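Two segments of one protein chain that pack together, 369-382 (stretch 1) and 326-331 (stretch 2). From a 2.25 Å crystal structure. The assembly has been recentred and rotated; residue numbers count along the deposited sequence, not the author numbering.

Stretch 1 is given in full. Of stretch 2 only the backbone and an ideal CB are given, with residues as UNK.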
ATOM      1  N   LYS A 369       9.594 -18.086  -7.751  1.00 38.06           N
ATOM      2  CA  LYS A 369       8.538 -19.077  -7.762  1.00 38.88           C
ATOM      3  C   LYS A 369       7.251 -18.654  -8.450  1.00 39.99           C
ATOM      4  O   LYS A 369       6.457 -19.541  -8.845  1.00 40.22           O
ATOM      5  CB  LYS A 369       8.160 -19.509  -6.323  1.00 38.98           C
ATOM      6  CG  LYS A 369       9.310 -19.983  -5.391  1.00 39.50           C
ATOM      7  CD  LYS A 369       9.884 -21.339  -5.775  1.00 44.03           C
ATOM      8  CE  LYS A 369      11.151 -21.653  -4.977  1.00 43.18           C
ATOM      9  NZ  LYS A 369      11.270 -23.134  -4.858  1.00 49.67           N
ATOM     10  N   SER A 370       7.001 -17.337  -8.555  1.00 40.29           N
ATOM     11  CA  SER A 370       5.629 -16.867  -8.843  1.00 40.15           C
ATOM     12  C   SER A 370       5.072 -17.296 -10.210  1.00 41.20           C
ATOM     13  O   SER A 370       3.961 -17.784 -10.285  1.00 41.40           O
ATOM     14  CB  SER A 370       5.398 -15.361  -8.588  1.00 38.78           C
ATOM     15  OG  SER A 370       6.128 -14.536  -9.463  1.00 36.18           O
ATOM     16  N   GLU A 371       5.851 -17.149 -11.262  1.00 43.35           N
ATOM     17  CA  GLU A 371       5.407 -17.522 -12.597  1.00 46.04           C
ATOM     18  C   GLU A 371       4.975 -19.007 -12.625  1.00 47.14           C
ATOM     19  O   GLU A 371       3.866 -19.326 -13.080  1.00 46.56           O
ATOM     20  CB  GLU A 371       6.532 -17.240 -13.588  1.00 46.85           C
ATOM     21  CG  GLU A 371       6.181 -17.397 -15.064  1.00 51.54           C
ATOM     22  CD  GLU A 371       7.284 -16.831 -15.958  1.00 58.50           C
ATOM     23  OE1 GLU A 371       8.259 -16.242 -15.401  1.00 59.47           O
ATOM     24  OE2 GLU A 371       7.173 -16.963 -17.207  1.00 62.43           O
ATOM     25  N   LYS A 372       5.820 -19.893 -12.072  1.00 47.55           N
ATOM     26  CA  LYS A 372       5.501 -21.279 -12.043  1.00 49.03           C
ATOM     27  C   LYS A 372       4.260 -21.527 -11.175  1.00 49.56           C
ATOM     28  O   LYS A 372       3.383 -22.312 -11.548  1.00 49.94           O
ATOM     29  CB  LYS A 372       6.689 -22.093 -11.540  1.00 49.73           C
ATOM     30  CG  LYS A 372       6.973 -23.361 -12.360  1.00 53.46           C
ATOM     31  CD  LYS A 372       7.497 -24.520 -11.481  1.00 58.88           C
ATOM     32  CE  LYS A 372       8.398 -25.499 -12.294  1.00 61.67           C
ATOM     33  NZ  LYS A 372       7.860 -25.887 -13.661  1.00 61.27           N
ATOM     34  N   LEU A 373       4.186 -20.875 -10.023  1.00 49.44           N
ATOM     35  CA  LEU A 373       3.100 -21.111  -9.107  1.00 50.41           C
ATOM     36  C   LEU A 373       1.758 -20.664  -9.661  1.00 51.53           C
ATOM     37  O   LEU A 373       0.740 -21.327  -9.440  1.00 52.46           O
ATOM     38  CB  LEU A 373       3.380 -20.402  -7.794  1.00 50.17           C
ATOM     39  CG  LEU A 373       4.036 -21.240  -6.692  1.00 50.42           C
ATOM     40  CD1 LEU A 373       4.557 -22.559  -7.213  1.00 49.11           C
ATOM     41  CD2 LEU A 373       5.127 -20.438  -5.980  1.00 47.33           C
ATOM     42  N   ILE A 374       1.765 -19.540 -10.377  1.00 52.59           N
ATOM     43  CA  ILE A 374       0.554 -18.955 -10.952  1.00 52.84           C
ATOM     44  C   ILE A 374       0.094 -19.813 -12.141  1.00 54.63           C
ATOM     45  O   ILE A 374      -1.085 -20.117 -12.273  1.00 54.79           O
ATOM     46  CB  ILE A 374       0.781 -17.488 -11.404  1.00 51.69           C
ATOM     47  CG1 ILE A 374       0.856 -16.562 -10.204  1.00 48.51           C
ATOM     48  CG2 ILE A 374      -0.329 -17.007 -12.349  1.00 50.98           C
ATOM     49  CD1 ILE A 374       1.466 -15.233 -10.556  1.00 42.32           C
ATOM     50  N   SER A 375       1.025 -20.199 -13.003  1.00 56.34           N
ATOM     51  CA  SER A 375       0.624 -20.900 -14.205  1.00 58.68           C
ATOM     52  C   SER A 375       0.178 -22.356 -13.947  1.00 60.06           C
ATOM     53  O   SER A 375      -0.372 -22.981 -14.847  1.00 61.29           O
ATOM     54  CB  SER A 375       1.683 -20.814 -15.299  1.00 58.33           C
ATOM     55  OG  SER A 375       2.279 -22.065 -15.486  1.00 58.07           O
ATOM     56  N   GLU A 376       0.379 -22.893 -12.743  1.00 60.48           N
ATOM     57  CA  GLU A 376      -0.274 -24.154 -12.410  1.00 61.20           C
ATOM     58  C   GLU A 376      -1.277 -24.058 -11.269  1.00 61.06           C
ATOM     59  O   GLU A 376      -1.591 -25.073 -10.639  1.00 60.24           O
ATOM     60  CB  GLU A 376       0.729 -25.262 -12.142  1.00 62.05           C
ATOM     61  CG  GLU A 376       1.672 -25.009 -11.015  1.00 65.38           C
ATOM     62  CD  GLU A 376       2.901 -25.877 -11.143  1.00 72.21           C
ATOM     63  OE1 GLU A 376       3.400 -26.030 -12.306  1.00 72.91           O
ATOM     64  OE2 GLU A 376       3.356 -26.408 -10.087  1.00 73.99           O
ATOM     65  N   GLY A 377      -1.772 -22.837 -11.018  1.00 60.91           N
ATOM     66  CA  GLY A 377      -2.895 -22.597 -10.113  1.00 59.89           C
ATOM     67  C   GLY A 377      -2.680 -22.805  -8.613  1.00 59.54           C
ATOM     68  O   GLY A 377      -3.663 -22.846  -7.868  1.00 60.25           O
ATOM     69  N   GLN A 378      -1.423 -22.933  -8.156  1.00 58.26           N
ATOM     70  CA  GLN A 378      -1.133 -22.931  -6.700  1.00 57.24           C
ATOM     71  C   GLN A 378      -1.037 -21.502  -6.129  1.00 55.25           C
ATOM     72  O   GLN A 378      -1.142 -21.307  -4.940  1.00 55.19           O
ATOM     73  CB  GLN A 378       0.151 -23.689  -6.336  1.00 57.96           C
ATOM     74  CG  GLN A 378       0.633 -24.759  -7.303  1.00 60.09           C
ATOM     75  CD  GLN A 378       1.899 -25.435  -6.785  1.00 64.27           C
ATOM     76  OE1 GLN A 378       2.078 -25.592  -5.559  1.00 62.22           O
ATOM     77  NE2 GLN A 378       2.790 -25.833  -7.707  1.00 63.43           N
ATOM     78  N   MET A 379      -0.804 -20.524  -6.993  1.00 53.24           N
ATOM     79  CA  MET A 379      -0.881 -19.107  -6.627  1.00 51.54           C
ATOM     80  C   MET A 379      -1.918 -18.417  -7.526  1.00 50.23           C
ATOM     81  O   MET A 379      -1.928 -18.563  -8.750  1.00 48.30           O
ATOM     82  CB  MET A 379       0.491 -18.399  -6.723  1.00 51.51           C
ATOM     83  CG  MET A 379       0.480 -16.882  -6.326  1.00 49.91           C
ATOM     84  SD  MET A 379       2.121 -16.050  -6.372  1.00 46.18           S
ATOM     85  CE  MET A 379       2.880 -16.755  -4.925  1.00 44.66           C
ATOM     86  N   HIS A 380      -2.808 -17.692  -6.875  1.00 49.08           N
ATOM     87  CA  HIS A 380      -3.832 -16.996  -7.559  1.00 48.69           C
ATOM     88  C   HIS A 380      -3.195 -15.705  -8.124  1.00 47.95           C
ATOM     89  O   HIS A 380      -2.462 -15.004  -7.427  1.00 46.80           O
ATOM     90  CB  HIS A 380      -4.936 -16.708  -6.564  1.00 49.17           C
ATOM     91  CG  HIS A 380      -6.125 -16.071  -7.184  1.00 52.91           C
ATOM     92  ND1 HIS A 380      -6.278 -14.702  -7.247  1.00 56.75           N
ATOM     93  CD2 HIS A 380      -7.192 -16.604  -7.818  1.00 55.19           C
ATOM     94  CE1 HIS A 380      -7.418 -14.422  -7.858  1.00 57.88           C
ATOM     95  NE2 HIS A 380      -7.979 -15.557  -8.234  1.00 58.03           N
ATOM     96  N   GLY A 381      -3.420 -15.429  -9.402  1.00 46.87           N
ATOM     97  CA  GLY A 381      -2.758 -14.291 -10.019  1.00 46.74           C
ATOM     98  C   GLY A 381      -3.536 -12.981 -10.041  1.00 46.19           C
ATOM     99  O   GLY A 381      -3.173 -12.066 -10.775  1.00 45.75           O
ATOM    100  N   GLY A 382      -4.595 -12.879  -9.237  1.00 46.59           N
ATOM    101  CA  GLY A 382      -5.568 -11.751  -9.336  1.00 47.13           C
ATOM    102  C   GLY A 382      -6.713 -11.947 -10.364  1.00 46.41           C
ATOM    103  O   GLY A 382      -6.518 -12.549 -11.437  1.00 45.70           O
ATOM    104  N   UNK A 326       3.002 -15.167   3.740  1.00 37.42           N
ATOM    105  CA  UNK A 326       3.361 -15.665   2.421  1.00 38.76           C
ATOM    106  C   UNK A 326       2.147 -16.323   1.693  1.00 38.77           C
ATOM    107  O   UNK A 326       2.134 -17.519   1.362  1.00 39.96           O
ATOM    108  CB  UNK A 326       4.507 -16.670   2.554  1.00 38.76           C
ATOM    109  N   UNK A 327       1.148 -15.485   1.431  1.00 38.26           N
ATOM    110  CA  UNK A 327      -0.133 -15.815   0.844  1.00 38.25           C
ATOM    111  C   UNK A 327      -0.003 -16.534  -0.492  1.00 38.63           C
ATOM    112  O   UNK A 327       0.934 -16.264  -1.246  1.00 39.59           O
ATOM    113  CB  UNK A 327      -0.962 -14.541   0.667  1.00 38.25           C
ATOM    114  N   UNK A 328      -0.989 -17.362  -0.830  1.00 38.44           N
ATOM    115  CA  UNK A 328      -1.041 -18.012  -2.142  1.00 39.76           C
ATOM    116  C   UNK A 328      -1.628 -17.108  -3.237  1.00 39.34           C
ATOM    117  O   UNK A 328      -2.295 -17.582  -4.157  1.00 39.96           O
ATOM    118  CB  UNK A 328      -1.866 -19.297  -2.045  1.00 39.76           C
ATOM    119  N   UNK A 329      -1.367 -15.808  -3.126  1.00 38.53           N
ATOM    120  CA  UNK A 329      -1.798 -14.804  -4.095  1.00 36.52           C
ATOM    121  C   UNK A 329      -0.664 -13.820  -4.257  1.00 36.03           C
ATOM    122  O   UNK A 329       0.077 -13.535  -3.295  1.00 34.91           O
ATOM    123  CB  UNK A 329      -3.085 -14.102  -3.658  1.00 36.52           C
ATOM    124  N   UNK A 330      -0.549 -13.269  -5.459  1.00 34.38           N
ATOM    125  CA  UNK A 330       0.638 -12.574  -5.884  1.00 33.13           C
ATOM    126  C   UNK A 330       0.644 -11.096  -5.440  1.00 33.39           C
ATOM    127  O   UNK A 330       1.720 -10.522  -5.269  1.00 34.51           O
ATOM    128  CB  UNK A 330       0.765 -12.671  -7.406  1.00 33.13           C
ATOM    129  N   UNK A 331      -0.543 -10.503  -5.223  1.00 32.40           N
ATOM    130  CA  UNK A 331      -0.747  -9.071  -5.353  1.00 31.93           C
ATOM    131  C   UNK A 331      -0.537  -8.164  -4.158  1.00 32.78           C
ATOM    132  O   UNK A 331       0.018  -8.561  -3.164  1.00 33.81           O
ATOM    133  CB  UNK A 331      -2.182  -8.853  -5.837  1.00 31.93           C
TER

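Two backbone hydrogen bonds set the register of positions 328 to 330. H380 N donates to the carbonyl O of position 328 at 2.8 Å with an N-H...O angle of 168°, and the N of position 330 donates to H380 O at 3.2 Å and 140°. Together they form a single beta bridge, H380 with position 329, whose CA atoms lie 4.6 Å apart. Both bonds use main-chain atoms, so they place few demands on side-chain identity.

At position 326 the ideal CB has nothing of stretch 1 within 5.5 Å, and the contact cannot choose a residue. The deposited one is L326, which makes no contact. Position 327 is similar: CA-to-CB points sideways and the ideal CB again finds no neighbour within 5.5 Å, so stretch 1 leaves it open to many side chains. The residue is L327; the end of its side chain leads away, and its carbonyl O lies 4.2 Å from M379 CE.

Position 328 has its CB sideways, 3.6 Å from Q378 O and 4.7 Å from M379 CA. Its own carbonyl O is engaged by H380 N and also approached by M379 CA at 3.2 Å, a CA-H...O contact. With CB sideways beside Q378 O, a polar or long flexible chain would suit, as would a small one. The deposited residue is K328. Its chi1 is m and its chi2 and chi3 are t; the aliphatic part runs past Q378 O, with CB at 3.6 Å and CD at 3.7 Å, before the end leads away.

At position 329 phi/psi of -140/148 is extended, and CA-to-CB points away overall, although the ideal CB still sits 3.9 Å from H380 O. Many side chains fit, polar ones included. The residue is R329: its CG reaches 4.1 Å from H380 CB, while its CA lies 3.4 Å from H380 O in a second CA-H...O contact.

Position 330 is the most constrained. CA-to-CB points toward stretch 1, and the ideal CB lies 3.8 Å from M379 SD, 4.0 Å from H380 O and 4.1 Å from I374 CD1. M379 SD and I374 CD1 are largely apolar, and H380 O already takes the bond from the N of position 330; a compact aliphatic residue suits: valine, isoleucine, alanine or possibly leucine. The deposited residue is V330, with chi1 in p. Its CG2 meets I374 CD1 at 3.9 Å and its CG1 lies 3.9 Å from G381 O, so the two methyls reach different parts of stretch 1. It has the largest covered area in stretch 2.

Position 331 makes no contact, and an ideal CB would find nothing of stretch 1 within 5.5 Å. Its phi/psi of -90/-168 does not by itself call for glycine, so this contact does not set the choice. The deposited residue is G331.

Stretch 2, residues 326-331: LLKRVG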
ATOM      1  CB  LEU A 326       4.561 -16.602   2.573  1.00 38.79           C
ATOM      2  CG  LEU A 326       5.524 -16.786   1.409  1.00 40.15           C
ATOM      3  CD1 LEU A 326       6.280 -15.482   1.023  1.00 37.89           C
ATOM      4  CD2 LEU A 326       6.533 -17.942   1.768  1.00 39.16           C
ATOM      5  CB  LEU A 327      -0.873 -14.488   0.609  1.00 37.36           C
ATOM      6  CG  LEU A 327      -1.838 -13.876   1.636  1.00 38.63           C
ATOM      7  CD1 LEU A 327      -1.734 -14.485   3.018  1.00 36.18           C
ATOM      8  CD2 LEU A 327      -1.844 -12.367   1.667  1.00 35.55           C
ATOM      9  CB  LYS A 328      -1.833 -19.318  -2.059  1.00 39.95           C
ATOM     10  CG  LYS A 328      -1.300 -20.305  -1.035  1.00 44.42           C
ATOM     11  CD  LYS A 328      -1.784 -21.717  -1.321  1.00 48.47           C
ATOM     12  CE  LYS A 328      -1.851 -22.548  -0.051  1.00 47.80           C
ATOM     13  NZ  LYS A 328      -1.310 -23.920  -0.255  1.00 46.83           N
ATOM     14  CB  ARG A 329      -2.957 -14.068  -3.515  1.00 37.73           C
ATOM     15  CG  ARG A 329      -3.975 -15.013  -2.980  1.00 39.47           C
ATOM     16  CD  ARG A 329      -5.008 -14.311  -2.268  1.00 47.09           C
ATOM     17  NE  ARG A 329      -6.025 -15.277  -1.903  1.00 55.25           N
ATOM     18  CZ  ARG A 329      -7.203 -14.951  -1.408  1.00 55.94           C
ATOM     19  NH1 ARG A 329      -7.484 -13.670  -1.224  1.00 56.03           N
ATOM     20  NH2 ARG A 329      -8.076 -15.904  -1.094  1.00 58.37           N
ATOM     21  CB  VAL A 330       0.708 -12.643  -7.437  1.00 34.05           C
ATOM     22  CG1 VAL A 330      -0.362 -11.686  -8.074  1.00 31.36           C
ATOM     23  CG2 VAL A 330       2.170 -12.332  -8.018  1.00 33.14           C
TER
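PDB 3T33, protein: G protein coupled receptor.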